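Local coordinates for TSC1 N-terminal domain (Chaetomium thermophilum, PDB 7A0M), which probably binds phosphoinositides of the lysosomal membrane, as the N-terminal domain of the TSC complex subunit TSC1, in the control of mTORC1 signalling, at residues R371-Y383 against I405-D415. Numbering follows the deposited sequence.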
loop_
_atom_site.group_PDB
_atom_site.type_symbol
_atom_site.label_atom_id
_atom_site.label_comp_id
_atom_site.label_asym_id
_atom_site.label_seq_id
_atom_site.Cartn_x
_atom_site.Cartn_y
_atom_site.Cartn_z
ATOM N N ARG B 371 8.369 3.574 6.853
ATOM C CA ARG B 371 7.625 2.620 7.669
ATOM C C ARG B 371 6.120 2.845 7.576
ATOM O O ARG B 371 5.345 1.889 7.691
ATOM C CB ARG B 371 8.083 2.692 9.126
ATOM C CG ARG B 371 7.934 4.057 9.773
ATOM C CD ARG B 371 7.825 3.926 11.283
ATOM N NE ARG B 371 7.869 5.220 11.956
ATOM C CZ ARG B 371 7.535 5.410 13.229
ATOM N NH1 ARG B 371 7.121 4.389 13.966
ATOM N NH2 ARG B 371 7.609 6.621 13.761
ATOM N N PHE B 372 5.688 4.090 7.370
ATOM C CA PHE B 372 4.269 4.349 7.162
ATOM C C PHE B 372 3.837 4.024 5.739
ATOM O O PHE B 372 2.694 3.602 5.525
ATOM C CB PHE B 372 3.941 5.804 7.499
ATOM C CG PHE B 372 4.204 6.163 8.933
ATOM C CD1 PHE B 372 3.815 5.310 9.953
ATOM C CD2 PHE B 372 4.844 7.345 9.262
ATOM C CE1 PHE B 372 4.057 5.630 11.273
ATOM C CE2 PHE B 372 5.088 7.672 10.584
ATOM C CZ PHE B 372 4.694 6.813 11.590
ATOM N N ARG B 373 4.728 4.216 4.762
ATOM C CA ARG B 373 4.411 3.848 3.386
ATOM C C ARG B 373 4.105 2.361 3.277
ATOM O O ARG B 373 3.169 1.959 2.577
ATOM C CB ARG B 373 5.566 4.221 2.458
ATOM C CG ARG B 373 5.303 3.887 1.002
ATOM C CD ARG B 373 6.552 4.049 0.150
ATOM N NE ARG B 373 7.623 3.140 0.555
ATOM C CZ ARG B 373 7.662 1.844 0.259
ATOM N NH1 ARG B 373 6.686 1.288 -0.445
ATOM N NH2 ARG B 373 8.679 1.099 0.670
ATOM N N LYS B 374 4.881 1.529 3.973
ATOM C CA LYS B 374 4.696 0.085 3.955
ATOM C C LYS B 374 3.449 -0.360 4.708
ATOM O O LYS B 374 3.196 -1.567 4.793
ATOM C CB LYS B 374 5.923 -0.597 4.560
ATOM C CG LYS B 374 7.225 -0.317 3.828
ATOM C CD LYS B 374 8.379 -1.059 4.481
ATOM C CE LYS B 374 9.713 -0.668 3.869
ATOM N NZ LYS B 374 10.853 -1.299 4.590
ATOM N N GLN B 375 2.673 0.575 5.256
ATOM C CA GLN B 375 1.452 0.259 5.979
ATOM C C GLN B 375 0.187 0.653 5.230
ATOM O O GLN B 375 -0.913 0.392 5.728
ATOM C CB GLN B 375 1.455 0.956 7.346
ATOM C CG GLN B 375 2.436 0.393 8.357
ATOM C CD GLN B 375 2.470 1.212 9.636
ATOM O OE1 GLN B 375 1.847 2.271 9.725
ATOM N NE2 GLN B 375 3.196 0.723 10.634
ATOM N N HIS B 376 0.303 1.269 4.055
ATOM C CA HIS B 376 -0.855 1.837 3.381
ATOM C C HIS B 376 -0.925 1.389 1.929
ATOM O O HIS B 376 0.081 1.395 1.213
ATOM C CB HIS B 376 -0.835 3.365 3.461
ATOM C CG HIS B 376 -1.102 3.895 4.836
ATOM N ND1 HIS B 376 -0.140 3.924 5.822
ATOM C CD2 HIS B 376 -2.227 4.402 5.393
ATOM C CE1 HIS B 376 -0.659 4.433 6.926
ATOM N NE2 HIS B 376 -1.925 4.732 6.691
ATOM N N LEU B 377 -2.129 1.012 1.505
ATOM C CA LEU B 377 -2.394 0.650 0.122
ATOM C C LEU B 377 -2.370 1.888 -0.770
ATOM O O LEU B 377 -2.439 3.029 -0.302
ATOM C CB LEU B 377 -3.751 -0.044 0.003
ATOM C CG LEU B 377 -3.954 -1.322 0.817
ATOM C CD1 LEU B 377 -5.437 -1.640 0.934
ATOM C CD2 LEU B 377 -3.200 -2.482 0.191
ATOM N N LEU B 378 -2.263 1.650 -2.076
ATOM C CA LEU B 378 -2.397 2.730 -3.045
ATOM C C LEU B 378 -3.772 3.379 -2.926
ATOM O O LEU B 378 -4.797 2.691 -2.885
ATOM C CB LEU B 378 -2.181 2.200 -4.463
ATOM C CG LEU B 378 -2.281 3.230 -5.591
ATOM C CD1 LEU B 378 -1.149 4.246 -5.501
ATOM C CD2 LEU B 378 -2.290 2.548 -6.950
ATOM N N HIS B 379 -3.787 4.707 -2.872
ATOM C CA HIS B 379 -5.021 5.451 -2.656
ATOM C C HIS B 379 -5.793 5.581 -3.968
ATOM O O HIS B 379 -5.190 5.792 -5.024
ATOM C CB HIS B 379 -4.713 6.836 -2.092
ATOM C CG HIS B 379 -5.884 7.502 -1.441
ATOM N ND1 HIS B 379 -6.939 8.023 -2.160
ATOM C CD2 HIS B 379 -6.159 7.751 -0.139
ATOM C CE1 HIS B 379 -7.818 8.552 -1.327
ATOM N NE2 HIS B 379 -7.367 8.401 -0.095
ATOM N N PRO B 380 -7.122 5.448 -3.933
ATOM C CA PRO B 380 -7.906 5.606 -5.170
ATOM C C PRO B 380 -7.778 6.981 -5.807
ATOM O O PRO B 380 -8.039 7.110 -7.010
ATOM C CB PRO B 380 -9.348 5.339 -4.715
ATOM C CG PRO B 380 -9.228 4.592 -3.437
ATOM C CD PRO B 380 -7.956 5.041 -2.789
ATOM N N ASN B 381 -7.391 8.009 -5.044
ATOM C CA ASN B 381 -7.222 9.342 -5.617
ATOM C C ASN B 381 -6.182 9.348 -6.727
ATOM O O ASN B 381 -6.267 10.164 -7.652
ATOM C CB ASN B 381 -6.837 10.341 -4.526
ATOM C CG ASN B 381 -8.028 10.807 -3.717
ATOM O OD1 ASN B 381 -9.063 10.139 -3.673
ATOM N ND2 ASN B 381 -7.895 11.964 -3.082
ATOM N N PHE B 382 -5.198 8.452 -6.655
ATOM C CA PHE B 382 -4.169 8.393 -7.683
ATOM C C PHE B 382 -4.726 7.928 -9.025
ATOM O O PHE B 382 -4.048 8.088 -10.045
ATOM C CB PHE B 382 -3.017 7.494 -7.228
ATOM C CG PHE B 382 -2.188 8.087 -6.114
ATOM C CD1 PHE B 382 -1.286 9.109 -6.368
ATOM C CD2 PHE B 382 -2.314 7.624 -4.814
ATOM C CE1 PHE B 382 -0.530 9.655 -5.347
ATOM C CE2 PHE B 382 -1.559 8.168 -3.790
ATOM C CZ PHE B 382 -0.666 9.185 -4.058
ATOM N N TYR B 383 -5.939 7.371 -9.046
ATOM C CA TYR B 383 -6.646 7.039 -10.275
ATOM C C TYR B 383 -7.631 8.109 -10.697
ATOM O O TYR B 383 -8.273 7.956 -11.739
ATOM C CB TYR B 383 -7.510 5.787 -10.085
ATOM C CG TYR B 383 -6.863 4.438 -9.958
ATOM C CD1 TYR B 383 -5.533 4.229 -10.273
ATOM C CD2 TYR B 383 -7.612 3.352 -9.521
ATOM C CE1 TYR B 383 -4.966 2.969 -10.152
ATOM C CE2 TYR B 383 -7.058 2.105 -9.399
ATOM C CZ TYR B 383 -5.738 1.917 -9.716
ATOM O OH TYR B 383 -5.205 0.659 -9.586
ATOM N N ILE B 405 -15.862 8.414 6.485
ATOM C CA ILE B 405 -14.524 8.878 6.132
ATOM C C ILE B 405 -13.469 8.126 6.934
ATOM O O ILE B 405 -12.419 7.746 6.402
ATOM C CB ILE B 405 -14.425 10.401 6.338
ATOM C CG1 ILE B 405 -15.260 11.128 5.283
ATOM C CG2 ILE B 405 -12.976 10.862 6.296
ATOM C CD1 ILE B 405 -15.633 12.542 5.666
ATOM N N ILE B 406 -13.734 7.893 8.222
ATOM C CA ILE B 406 -12.800 7.133 9.051
ATOM C C ILE B 406 -12.666 5.706 8.533
ATOM O O ILE B 406 -11.557 5.176 8.403
ATOM C CB ILE B 406 -13.247 7.155 10.524
ATOM C CG1 ILE B 406 -13.250 8.586 11.062
ATOM C CG2 ILE B 406 -12.342 6.275 11.369
ATOM C CD1 ILE B 406 -13.813 8.708 12.461
ATOM N N ALA B 407 -13.799 5.064 8.230
ATOM C CA ALA B 407 -13.763 3.688 7.743
ATOM C C ALA B 407 -12.993 3.578 6.432
ATOM O O ALA B 407 -12.201 2.646 6.248
ATOM C CB ALA B 407 -15.185 3.154 7.575
ATOM N N ASP B 408 -13.214 4.517 5.508
ATOM C CA ASP B 408 -12.470 4.504 4.252
ATOM C C ASP B 408 -10.978 4.711 4.487
ATOM O O ASP B 408 -10.145 4.108 3.800
ATOM C CB ASP B 408 -13.024 5.562 3.299
ATOM C CG ASP B 408 -14.399 5.202 2.767
ATOM O OD1 ASP B 408 -14.699 3.994 2.668
ATOM O OD2 ASP B 408 -15.176 6.123 2.442
ATOM N N CYS B 409 -10.620 5.563 5.451
ATOM C CA CYS B 409 -9.209 5.759 5.765
ATOM C C CYS B 409 -8.590 4.504 6.366
ATOM O O CYS B 409 -7.412 4.217 6.122
ATOM C CB CYS B 409 -9.035 6.940 6.722
ATOM S SG CYS B 409 -9.381 8.560 5.999
HETATM N N MSE B 410 -9.360 3.749 7.143
HETATM C CA MSE B 410 -8.863 2.521 7.752
HETATM C C MSE B 410 -8.722 1.404 6.723
HETATM O O MSE B 410 -7.872 0.525 6.867
HETATM C CB MSE B 410 -9.785 2.078 8.890
HETATM C CG MSE B 410 -9.801 3.035 10.067
HETATM SE SE MSE B 410 -8.033 3.254 10.861
HETATM C CE MSE B 410 -8.242 5.058 11.567
ATOM N N ALA B 411 -9.555 1.446 5.681
ATOM C CA ALA B 411 -9.478 0.441 4.625
ATOM C C ALA B 411 -8.165 0.493 3.859
ATOM O O ALA B 411 -7.847 -0.459 3.139
ATOM C CB ALA B 411 -10.649 0.609 3.655
ATOM N N LEU B 412 -7.401 1.575 3.997
ATOM C CA LEU B 412 -6.100 1.710 3.361
ATOM C C LEU B 412 -4.966 1.148 4.208
ATOM O O LEU B 412 -3.852 0.992 3.698
ATOM C CB LEU B 412 -5.823 3.185 3.055
ATOM C CG LEU B 412 -6.833 3.862 2.127
ATOM C CD1 LEU B 412 -6.686 5.370 2.198
ATOM C CD2 LEU B 412 -6.666 3.369 0.698
ATOM N N VAL B 413 -5.223 0.835 5.475
ATOM C CA VAL B 413 -4.183 0.428 6.413
ATOM C C VAL B 413 -3.981 -1.077 6.327
ATOM O O VAL B 413 -4.946 -1.849 6.373
ATOM C CB VAL B 413 -4.543 0.852 7.847
ATOM C CG1 VAL B 413 -3.472 0.391 8.825
ATOM C CG2 VAL B 413 -4.730 2.359 7.923
ATOM N N VAL B 414 -2.724 -1.493 6.204
ATOM C CA VAL B 414 -2.363 -2.905 6.164
ATOM C C VAL B 414 -2.002 -3.328 7.583
ATOM O O VAL B 414 -0.931 -2.985 8.089
ATOM C CB VAL B 414 -1.201 -3.163 5.197
ATOM C CG1 VAL B 414 -0.942 -4.657 5.062
ATOM C CG2 VAL B 414 -1.487 -2.535 3.841
ATOM N N ASP B 415 -2.897 -4.069 8.229
ATOM C CA ASP B 415 -2.663 -4.524 9.594
ATOM C C ASP B 415 -3.265 -5.905 9.839
ATOM O O ASP B 415 -2.810 -6.644 10.712
ATOM C CB ASP B 415 -3.229 -3.516 10.600
ATOM C CG ASP B 415 -4.711 -3.250 10.398
ATOM O OD1 ASP B 415 -5.302 -3.797 9.443
ATOM O OD2 ASP B 415 -5.287 -2.487 11.201
#
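Gln375 and Leu377 join the backbone of Leu412 and Val414 through two hydrogen bonds that flank His376 and Val413, a single antiparallel bridge in a mostly helical domain. Val414 N reaches Gln375 O at 2.7 Å, nearly straight (169° at the hydrogen), and Leu377 N reaches Leu412 O at 2.8 Å in the carbonyl plane. The same two acceptors also take CA-H...O contacts, His376 CA lying 3.1 Å from Leu412 O.

Apolar side chains pack over and beside the bridge. Those of Leu377 and Val414 meet diagonally at about a right angle, with Leu377 CD2 4.0 Å from Val414 CG2. Leu412 forks: its CD1 rests 3.4 Å from His379 CD2, a ring swung there by a chi1 of -162° that sets CG anti to the backbone N, and its CD2 lies against Pro380 CD.

The His376 ring lies alongside Val413, with CG2 of the valine 3.9 Å from NE2 of the histidine. Both ring nitrogens are engaged: ND1 donates almost in the ring plane to Phe372 O (2.9 Å), which Gln375 N approaches from the opposite face of the carbonyl, and NE2 bonds Thr328 of helix 323-333. Replacing His376 by an alanine would probably leave Thr328 without this mate and Phe372 O with one of its two donors lost. His379 ND1 instead accepts, from Asn381 N, while NE2 bonds Gly332 O.

The chemistry thus implies two layers: backbone bonds set the register of the chain following helix 402-410, and buried histidines tie the extended loop after helix 357-373 to helix 323-333.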